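Local structure of probable glucarate dehydratase (Mycobacterium smegmatis str. MC2 155, 3VDG) at residues A41-L46 / W373-E378; F174-A179 / D186-A191; H90-R95 / A105-A110. The protein probably dehydrates glucarate or a related acid sugar, as a member of the enolase superfamily with a metal site in its barrel domain. One frame throughout, in Å; residues are numbered along the deposited sequence.

Interaction 1 of 3, residues A41-L46 / W373-E378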
loop_
_atom_site.group_PDB
_atom_site.type_symbol
_atom_site.label_atom_id
_atom_site.label_comp_id
_atom_site.label_asym_id
_atom_site.label_seq_id
_atom_site.Cartn_x
_atom_site.Cartn_y
_atom_site.Cartn_z
ATOM N N ALA A 41 18.696 28.436 -11.438
ATOM C CA ALA A 41 17.947 29.466 -12.161
ATOM C C ALA A 41 16.572 29.007 -12.600
ATOM O O ALA A 41 16.385 27.875 -13.085
ATOM C CB ALA A 41 18.732 29.963 -13.371
ATOM N N ASP A 42 15.617 29.919 -12.452
ATOM C CA ASP A 42 14.207 29.655 -12.781
ATOM C C ASP A 42 13.693 30.924 -13.459
ATOM O O ASP A 42 13.994 32.030 -12.991
ATOM C CB ASP A 42 13.426 29.448 -11.479
ATOM C CG ASP A 42 12.104 28.681 -11.679
ATOM O OD1 ASP A 42 11.915 28.033 -12.737
ATOM O OD2 ASP A 42 11.264 28.708 -10.748
ATOM N N PRO A 43 12.932 30.783 -14.552
ATOM C CA PRO A 43 12.381 31.956 -15.231
ATOM C C PRO A 43 11.197 32.566 -14.465
ATOM O O PRO A 43 10.692 31.955 -13.523
ATOM C CB PRO A 43 11.875 31.388 -16.569
ATOM C CG PRO A 43 12.413 29.987 -16.654
ATOM C CD PRO A 43 12.572 29.534 -15.241
ATOM N N PRO A 44 10.752 33.770 -14.873
ATOM C CA PRO A 44 9.667 34.436 -14.153
ATOM C C PRO A 44 8.313 33.843 -14.509
ATOM O O PRO A 44 7.493 34.509 -15.139
ATOM C CB PRO A 44 9.768 35.882 -14.646
ATOM C CG PRO A 44 10.278 35.756 -16.048
ATOM C CD PRO A 44 11.227 34.564 -16.030
ATOM N N LEU A 45 8.082 32.594 -14.095
ATOM C CA LEU A 45 6.841 31.869 -14.374
ATOM C C LEU A 45 5.724 32.383 -13.465
ATOM O O LEU A 45 5.901 32.524 -12.259
ATOM C CB LEU A 45 7.052 30.362 -14.131
ATOM C CG LEU A 45 8.174 29.671 -14.922
ATOM C CD1 LEU A 45 8.239 28.178 -14.582
ATOM C CD2 LEU A 45 7.955 29.859 -16.422
ATOM N N LEU A 46 4.562 32.645 -14.049
ATOM C CA LEU A 46 3.463 33.265 -13.311
ATOM C C LEU A 46 2.506 32.208 -12.797
ATOM O O LEU A 46 2.285 31.186 -13.460
ATOM C CB LEU A 46 2.693 34.206 -14.252
ATOM C CG LEU A 46 3.446 35.488 -14.629
ATOM C CD1 LEU A 46 2.751 36.190 -15.794
ATOM C CD2 LEU A 46 3.572 36.420 -13.416
ATOM N N TRP A 373 10.846 20.040 -15.499
ATOM C CA TRP A 373 12.165 19.856 -16.148
ATOM C C TRP A 373 12.603 20.869 -17.203
ATOM O O TRP A 373 13.745 21.334 -17.177
ATOM C CB TRP A 373 12.277 18.453 -16.728
ATOM C CG TRP A 373 13.704 17.999 -16.892
ATOM C CD1 TRP A 373 14.403 17.792 -18.077
ATOM C CD2 TRP A 373 14.654 17.662 -15.821
ATOM N NE1 TRP A 373 15.691 17.369 -17.819
ATOM C CE2 TRP A 373 15.902 17.264 -16.487
ATOM C CE3 TRP A 373 14.591 17.636 -14.429
ATOM C CZ2 TRP A 373 17.019 16.870 -15.778
ATOM C CZ3 TRP A 373 15.737 17.243 -13.724
ATOM C CH2 TRP A 373 16.918 16.868 -14.386
ATOM N N PRO A 374 11.740 21.179 -18.190
ATOM C CA PRO A 374 12.173 22.098 -19.255
ATOM C C PRO A 374 12.576 23.479 -18.740
ATOM O O PRO A 374 13.308 24.199 -19.412
ATOM C CB PRO A 374 10.931 22.221 -20.144
ATOM C CG PRO A 374 10.150 20.969 -19.877
ATOM C CD PRO A 374 10.380 20.672 -18.425
ATOM N N TRP A 375 12.112 23.838 -17.548
ATOM C CA TRP A 375 12.350 25.170 -17.023
ATOM C C TRP A 375 13.661 25.320 -16.331
ATOM O O TRP A 375 14.034 26.431 -15.966
ATOM C CB TRP A 375 11.220 25.579 -16.080
ATOM C CG TRP A 375 9.903 25.630 -16.818
ATOM C CD1 TRP A 375 8.790 24.823 -16.631
ATOM C CD2 TRP A 375 9.533 26.555 -17.901
ATOM N NE1 TRP A 375 7.779 25.170 -17.509
ATOM C CE2 TRP A 375 8.166 26.218 -18.286
ATOM C CE3 TRP A 375 10.183 27.596 -18.564
ATOM C CZ2 TRP A 375 7.500 26.895 -19.296
ATOM C CZ3 TRP A 375 9.496 28.278 -19.569
ATOM C CH2 TRP A 375 8.188 27.935 -19.927
ATOM N N ARG A 376 14.380 24.227 -16.107
ATOM C CA ARG A 376 15.714 24.369 -15.499
ATOM C C ARG A 376 16.783 23.939 -16.492
ATOM O O ARG A 376 16.450 23.373 -17.544
ATOM C CB ARG A 376 15.833 23.693 -14.112
ATOM C CG ARG A 376 15.298 22.254 -13.989
ATOM C CD ARG A 376 16.320 21.198 -14.382
ATOM N NE ARG A 376 16.263 20.903 -15.813
ATOM C CZ ARG A 376 17.303 20.495 -16.524
ATOM N NH1 ARG A 376 18.485 20.320 -15.942
ATOM N NH2 ARG A 376 17.161 20.260 -17.816
ATOM N N HIS A 377 18.048 24.252 -16.205
ATOM C CA HIS A 377 19.151 23.834 -17.089
ATOM C C HIS A 377 20.383 23.491 -16.285
ATOM O O HIS A 377 21.488 23.467 -16.819
ATOM C CB HIS A 377 19.476 24.921 -18.107
ATOM C CG HIS A 377 19.870 26.229 -17.475
ATOM N ND1 HIS A 377 18.976 27.208 -17.218
ATOM C CD2 HIS A 377 21.101 26.685 -17.000
ATOM C CE1 HIS A 377 19.603 28.242 -16.617
ATOM N NE2 HIS A 377 20.903 27.922 -16.489
ATOM N N GLU A 378 20.198 23.253 -14.988
ATOM C CA GLU A 378 21.275 22.857 -14.070
ATOM C C GLU A 378 20.864 21.561 -13.363
ATOM O O GLU A 378 19.683 21.199 -13.355
ATOM C CB GLU A 378 21.545 23.964 -13.039
ATOM C CG GLU A 378 22.108 25.256 -13.663
ATOM C CD GLU A 378 21.828 26.520 -12.849
ATOM O OE1 GLU A 378 20.644 26.916 -12.716
ATOM O OE2 GLU A 378 22.798 27.141 -12.355
HETATM O O HOH W 1 18.475 26.011 -13.961
#
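Leu45 lies over one face of the Trp375 indole with both methyl groups facing the ring. Its CD2 stands 3.7 Å from the centroid of the six-membered ring, only 7° off the ring normal, a clear CH-pi contact, while CD1 rests above the five-membered ring, 3.8 Å from Trp375 CG. Leu45 CG sits anti to its own carbonyl carbon (chi1 -57°), which swings the branched end over the ring; a forked aliphatic tip suits a broad flat surface. The Pro43 side chain crosses that of Trp375 at about a right angle, its CG 3.8 Å from Trp375 CE3, and its rigid ring brings CD to 3.5 Å from Trp375 O. The tryptophan is not left to swivel: its NE1 is hydrogen-bonded to Tyr172 O in the barrel.

The other end of the contact is polar. Ala41 N donates to Glu378 OE1 at 2.8 Å, meeting the oxygen nearly along its C-O axis, and the small CB of Ala41 touches the His377 ring at CE1. One water completes the join, donating to Ala41 O and Glu378 OE1 and accepting from His377 N. Within 373-378, Arg376 lays its guanidinium over the Trp373 ring and sends NE almost straight (177°) to Trp373 O, which also accepts from Arg376 N, consistent with a well-fixed turn.

This seam joins the end of strand 30-41 to a loop of the C-terminal domain. With OE1 gripped by a backbone N-H and a water, and OE2 bonded to Gln416, the Glu378 carboxylate is well supplied with donors, which would probably favour its ionised form.

Interaction 2 of 3, residues F174-A179 / D186-A191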
loop_
_atom_site.group_PDB
_atom_site.type_symbol
_atom_site.label_atom_id
_atom_site.label_comp_id
_atom_site.label_asym_id
_atom_site.label_seq_id
_atom_site.Cartn_x
_atom_site.Cartn_y
_atom_site.Cartn_z
ATOM N N PHE A 174 3.396 27.763 -18.801
ATOM C CA PHE A 174 3.110 28.862 -17.882
ATOM C C PHE A 174 3.034 30.173 -18.670
ATOM O O PHE A 174 3.827 30.418 -19.572
ATOM C CB PHE A 174 4.271 29.055 -16.909
ATOM C CG PHE A 174 4.354 28.021 -15.814
ATOM C CD1 PHE A 174 4.945 26.781 -16.052
ATOM C CD2 PHE A 174 3.898 28.313 -14.540
ATOM C CE1 PHE A 174 5.055 25.845 -15.039
ATOM C CE2 PHE A 174 4.006 27.380 -13.511
ATOM C CZ PHE A 174 4.589 26.140 -13.770
ATOM N N TYR A 175 2.093 31.027 -18.311
ATOM C CA TYR A 175 2.240 32.444 -18.651
ATOM C C TYR A 175 3.518 32.915 -17.959
ATOM O O TYR A 175 3.800 32.492 -16.826
ATOM C CB TYR A 175 1.024 33.209 -18.112
ATOM C CG TYR A 175 -0.261 32.811 -18.809
ATOM C CD1 TYR A 175 -0.515 33.211 -20.119
ATOM C CD2 TYR A 175 -1.192 31.997 -18.181
ATOM C CE1 TYR A 175 -1.689 32.846 -20.770
ATOM C CE2 TYR A 175 -2.368 31.629 -18.814
ATOM C CZ TYR A 175 -2.612 32.061 -20.110
ATOM O OH TYR A 175 -3.784 31.709 -20.742
ATOM N N LYS A 176 4.305 33.766 -18.620
ATOM C CA LYS A 176 5.555 34.237 -18.031
ATOM C C LYS A 176 5.949 35.600 -18.604
ATOM O O LYS A 176 5.653 35.902 -19.763
ATOM C CB LYS A 176 6.707 33.226 -18.283
ATOM C CG LYS A 176 7.063 33.035 -19.754
ATOM C CD LYS A 176 8.122 31.949 -19.998
ATOM C CE LYS A 176 9.472 32.314 -19.409
ATOM N NZ LYS A 176 10.010 33.593 -19.967
ATOM N N TRP A 177 6.626 36.406 -17.799
ATOM C CA TRP A 177 7.303 37.594 -18.320
ATOM C C TRP A 177 8.480 37.188 -19.148
ATOM O O TRP A 177 8.888 36.034 -19.115
ATOM C CB TRP A 177 7.830 38.443 -17.189
ATOM C CG TRP A 177 6.799 38.951 -16.217
ATOM C CD1 TRP A 177 5.440 39.189 -16.441
ATOM C CD2 TRP A 177 7.034 39.330 -14.830
ATOM N NE1 TRP A 177 4.843 39.666 -15.300
ATOM C CE2 TRP A 177 5.751 39.777 -14.300
ATOM C CE3 TRP A 177 8.143 39.330 -13.998
ATOM C CZ2 TRP A 177 5.611 40.196 -12.994
ATOM C CZ3 TRP A 177 7.987 39.759 -12.679
ATOM C CH2 TRP A 177 6.746 40.181 -12.192
ATOM N N ALA A 178 9.057 38.137 -19.886
ATOM C CA ALA A 178 10.197 37.848 -20.742
ATOM C C ALA A 178 11.454 37.635 -19.908
ATOM O O ALA A 178 12.350 36.889 -20.298
ATOM C CB ALA A 178 10.417 38.991 -21.735
ATOM N N ALA A 179 11.520 38.303 -18.765
ATOM C CA ALA A 179 12.746 38.349 -17.984
ATOM C C ALA A 179 12.386 38.685 -16.571
ATOM O O ALA A 179 11.353 39.284 -16.332
ATOM C CB ALA A 179 13.673 39.429 -18.533
ATOM N N ASP A 186 15.194 35.435 -20.962
ATOM C CA ASP A 186 15.529 34.058 -21.276
ATOM C C ASP A 186 15.205 33.753 -22.739
ATOM O O ASP A 186 14.717 34.611 -23.481
ATOM C CB ASP A 186 14.787 33.102 -20.342
ATOM C CG ASP A 186 13.290 33.349 -20.329
ATOM O OD1 ASP A 186 12.657 33.192 -21.392
ATOM O OD2 ASP A 186 12.755 33.704 -19.255
ATOM N N GLY A 187 15.475 32.524 -23.156
ATOM C CA GLY A 187 15.289 32.165 -24.552
ATOM C C GLY A 187 13.865 31.812 -24.889
ATOM O O GLY A 187 13.560 31.543 -26.046
ATOM N N TRP A 188 12.987 31.806 -23.886
ATOM C CA TRP A 188 11.586 31.452 -24.106
ATOM C C TRP A 188 10.795 32.624 -24.617
ATOM O O TRP A 188 9.888 32.467 -25.431
ATOM C CB TRP A 188 10.950 30.969 -22.796
ATOM C CG TRP A 188 11.498 29.643 -22.303
ATOM C CD1 TRP A 188 12.513 29.428 -21.368
ATOM C CD2 TRP A 188 11.069 28.306 -22.720
ATOM N NE1 TRP A 188 12.736 28.084 -21.192
ATOM C CE2 TRP A 188 11.903 27.355 -21.973
ATOM C CE3 TRP A 188 10.111 27.816 -23.605
ATOM C CZ2 TRP A 188 11.764 25.985 -22.125
ATOM C CZ3 TRP A 188 9.969 26.428 -23.734
ATOM C CH2 TRP A 188 10.782 25.538 -23.018
ATOM N N GLY A 189 11.108 33.813 -24.115
ATOM C CA GLY A 189 10.286 34.981 -24.395
ATOM C C GLY A 189 9.103 35.022 -23.448
ATOM O O GLY A 189 8.910 34.103 -22.650
ATOM N N ALA A 190 8.317 36.091 -23.525
ATOM C CA ALA A 190 7.105 36.240 -22.719
ATOM C C ALA A 190 6.000 35.363 -23.285
ATOM O O ALA A 190 5.984 35.049 -24.478
ATOM C CB ALA A 190 6.650 37.704 -22.701
ATOM N N ALA A 191 5.079 34.940 -22.428
ATOM C CA ALA A 191 3.868 34.297 -22.900
ATOM C C ALA A 191 2.761 34.907 -22.089
ATOM O O ALA A 191 2.672 34.652 -20.897
ATOM C CB ALA A 191 3.914 32.784 -22.679
#
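Lys176 and Asp186 form the salt bridge of this contact, reaching toward each other from opposite directions. Lys176 NZ lies 2.8 Å from Asp186 OD2, on the syn lone pair, and adds a weak bond to OD1. Two carbonyls share the same ammonium group: Trp177 O, met nearly along its C=O axis, and Gly189 O, 2.9 Å from Lys176 NZ, the donor well above its carbonyl plane. The lysine reaches them all because its chain bends at chi3 and chi4 (-66° and -59°). These acceptors would probably keep the buried amine protonated.

Among backbone bonds, Lys176 and Ala191 make a single antiparallel bridge of the hydrogen-bonded type, Lys176 N to Ala191 O and Ala191 N to Lys176 O both measuring 2.9 Å. Asp186 N gives a longer bond of 3.3 Å to Ala178 O. One bridge is not a regular hairpin; the pair folds the loop between strand 166-174 and helix 194-208, the first strand-to-helix connection of the modified (beta/alpha)-barrel of the enolase superfamily, where Phe174 lies about 4 Å from an acetate ion, probably from the crystallisation liquor.

Asp186 also shapes its own segment: OD1 takes Trp188 N on its anti lone pair, an Asx turn, and Gly189 N as well. At the backbone angles of Gly189 (phi 83°) a CB would press on Trp188 O, so glycine suits the step from that turn to the bridge.

Apolar contacts are slight: Trp188 CB meets Lys176 CE at 3.9 Å, and the small methyls of Ala178 and Ala190 touch; the Trp188 ring turns away to Arg203, in a cation-pi contact.

Interaction 3 of 3, residues H90-R95 / A105-A110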
loop_
_atom_site.group_PDB
_atom_site.type_symbol
_atom_site.label_atom_id
_atom_site.label_comp_id
_atom_site.label_asym_id
_atom_site.label_seq_id
_atom_site.Cartn_x
_atom_site.Cartn_y
_atom_site.Cartn_z
ATOM N N HIS A 90 19.556 13.284 12.704
ATOM C CA HIS A 90 20.125 12.906 14.002
ATOM C C HIS A 90 19.368 11.752 14.605
ATOM O O HIS A 90 19.957 10.815 15.166
ATOM C CB HIS A 90 20.138 14.104 14.959
ATOM C CG HIS A 90 20.670 13.780 16.338
ATOM N ND1 HIS A 90 21.986 13.634 16.591
ATOM C CD2 HIS A 90 20.012 13.586 17.552
ATOM C CE1 HIS A 90 22.162 13.351 17.896
ATOM N NE2 HIS A 90 20.954 13.320 18.482
ATOM N N ALA A 91 18.046 11.782 14.474
ATOM C CA ALA A 91 17.177 10.752 15.061
ATOM C C ALA A 91 17.341 9.354 14.461
ATOM O O ALA A 91 16.997 8.351 15.096
ATOM C CB ALA A 91 15.707 11.179 14.938
ATOM N N ILE A 92 17.816 9.266 13.229
ATOM C CA ILE A 92 17.804 7.953 12.553
ATOM C C ILE A 92 19.180 7.324 12.417
ATOM O O ILE A 92 19.303 6.244 11.861
ATOM C CB ILE A 92 17.120 8.011 11.173
ATOM C CG1 ILE A 92 17.904 8.918 10.238
ATOM C CG2 ILE A 92 15.708 8.549 11.337
ATOM C CD1 ILE A 92 17.323 8.946 8.827
ATOM N N VAL A 93 20.215 7.985 12.930
ATOM C CA VAL A 93 21.534 7.339 12.972
ATOM C C VAL A 93 21.434 6.017 13.746
ATOM O O VAL A 93 20.787 5.938 14.798
ATOM C CB VAL A 93 22.607 8.270 13.594
ATOM C CG1 VAL A 93 23.916 7.518 13.811
ATOM C CG2 VAL A 93 22.828 9.478 12.692
ATOM N N GLY A 94 22.047 4.966 13.204
ATOM C CA GLY A 94 21.989 3.675 13.856
ATOM C C GLY A 94 20.771 2.849 13.471
ATOM O O GLY A 94 20.399 1.945 14.200
ATOM N N ARG A 95 20.145 3.138 12.327
ATOM C CA ARG A 95 18.976 2.348 11.900
ATOM C C ARG A 95 19.234 1.717 10.541
ATOM O O ARG A 95 19.825 2.343 9.672
ATOM C CB ARG A 95 17.715 3.215 11.828
ATOM C CG ARG A 95 17.374 3.887 13.147
ATOM C CD ARG A 95 16.987 2.850 14.205
ATOM N NE ARG A 95 16.958 3.453 15.531
ATOM C CZ ARG A 95 16.507 2.835 16.616
ATOM N NH1 ARG A 95 16.057 1.598 16.527
ATOM N NH2 ARG A 95 16.500 3.458 17.780
ATOM N N ALA A 105 8.697 6.409 12.159
ATOM C CA ALA A 105 8.203 6.607 13.518
ATOM C C ALA A 105 9.217 7.413 14.353
ATOM O O ALA A 105 8.828 8.264 15.153
ATOM C CB ALA A 105 7.884 5.268 14.183
ATOM N N LEU A 106 10.511 7.134 14.184
ATOM C CA LEU A 106 11.551 7.914 14.879
ATOM C C LEU A 106 11.509 9.384 14.484
ATOM O O LEU A 106 11.743 10.282 15.307
ATOM C CB LEU A 106 12.943 7.348 14.584
ATOM C CG LEU A 106 13.240 5.959 15.167
ATOM C CD1 LEU A 106 14.562 5.403 14.641
ATOM C CD2 LEU A 106 13.282 6.045 16.679
ATOM N N ILE A 107 11.230 9.638 13.212
ATOM C CA ILE A 107 11.160 11.006 12.707
ATOM C C ILE A 107 9.942 11.709 13.291
ATOM O O ILE A 107 10.027 12.864 13.691
ATOM C CB ILE A 107 11.168 11.054 11.171
ATOM C CG1 ILE A 107 12.568 10.703 10.660
ATOM C CG2 ILE A 107 10.791 12.453 10.664
ATOM C CD1 ILE A 107 12.661 10.608 9.148
ATOM N N SER A 108 8.820 10.994 13.372
ATOM C CA SER A 108 7.617 11.557 13.947
ATOM C C SER A 108 7.909 11.957 15.395
ATOM O O SER A 108 7.626 13.084 15.798
ATOM C CB SER A 108 6.468 10.553 13.883
ATOM O OG SER A 108 5.280 11.136 14.376
ATOM N N ASP A 109 8.502 11.043 16.163
ATOM C CA ASP A 109 8.877 11.341 17.555
ATOM C C ASP A 109 9.787 12.551 17.654
ATOM O O ASP A 109 9.581 13.420 18.491
ATOM C CB ASP A 109 9.580 10.151 18.211
ATOM C CG ASP A 109 8.641 8.993 18.469
ATOM O OD1 ASP A 109 7.415 9.211 18.414
ATOM O OD2 ASP A 109 9.126 7.866 18.726
ATOM N N ALA A 110 10.801 12.604 16.804
ATOM C CA ALA A 110 11.758 13.703 16.838
ATOM C C ALA A 110 11.108 15.048 16.540
ATOM O O ALA A 110 11.526 16.067 17.067
ATOM C CB ALA A 110 12.883 13.447 15.848
#
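Ala91 and Leu106 mark the closest approach of the two backbones, with 6.3 Å between their CA atoms, and the two helical pieces run roughly antiparallel. Segment 105-110 is helical throughout, and the bond from Ala110 N to Leu106 O keeps these two residues one turn apart on the side that meets the partner. The other segment is the last part of helix 79-92, which gives way to a type II beta turn from Ile92 to Arg95, closed by a weak bond between Arg95 N and Ile92 O. Gly94 takes the third position of that turn, where phi is positive (87°), a conformation easily reached by glycine.

No hydrogen bond crosses the contact; side-chain packing holds it. The CB atoms of Ala91 and Ala110 meet tip to tip at 3.7 Å, and such small residues let the helices come near. Beside them, Ile92 points its CG2 branch at Ile107 CG1, 3.9 Å away, as the two side chains cross at a slant. Apolar residues fit here, because the same pair extends the packing to helix 131-151: Ile92 touches Phe139, and Ile107 reaches Val135 and Phe136.

At the other margin Leu106 spans the gap. Its CD1 methyl presses on Arg95 over one face of the guanidinium, 3.2 Å from Arg95 NE. The arginine chain bends at chi2 (-66°), so that CG, CD and NE all lie against the one methyl. Arg95 also meets a crystal neighbour, which may influence its pose.

Backbone bonds from Gly94 and Arg95 to Ile30 tie the turn to strand 30-41. Helices packed in succession beside a three-stranded antiparallel sheet are the hallmark of the alpha+beta capping domain of the enolase superfamily.

From the N terminus, the chain leaves strand 30-41 through 41-46, the opening side of interaction 1, whose partner 373-378 comes more than 300 residues later. Inside that long loop lie the other two contacts, in series. Interaction 3 comes first, closing the short connection between helices 79-92 and 100-111 of the capping domain; interaction 2 follows, closing the first strand-to-helix loop of the barrel. None cross. Interactions 1 and 2 have centres 10 Å apart and touch where Leu46 N probably bonds to Tyr175 O, so the loop after strand 30-41, the barrel loop and the late loop 373-378 meet. Interaction 3 stands apart, about 44 Å from interaction 2 between centres.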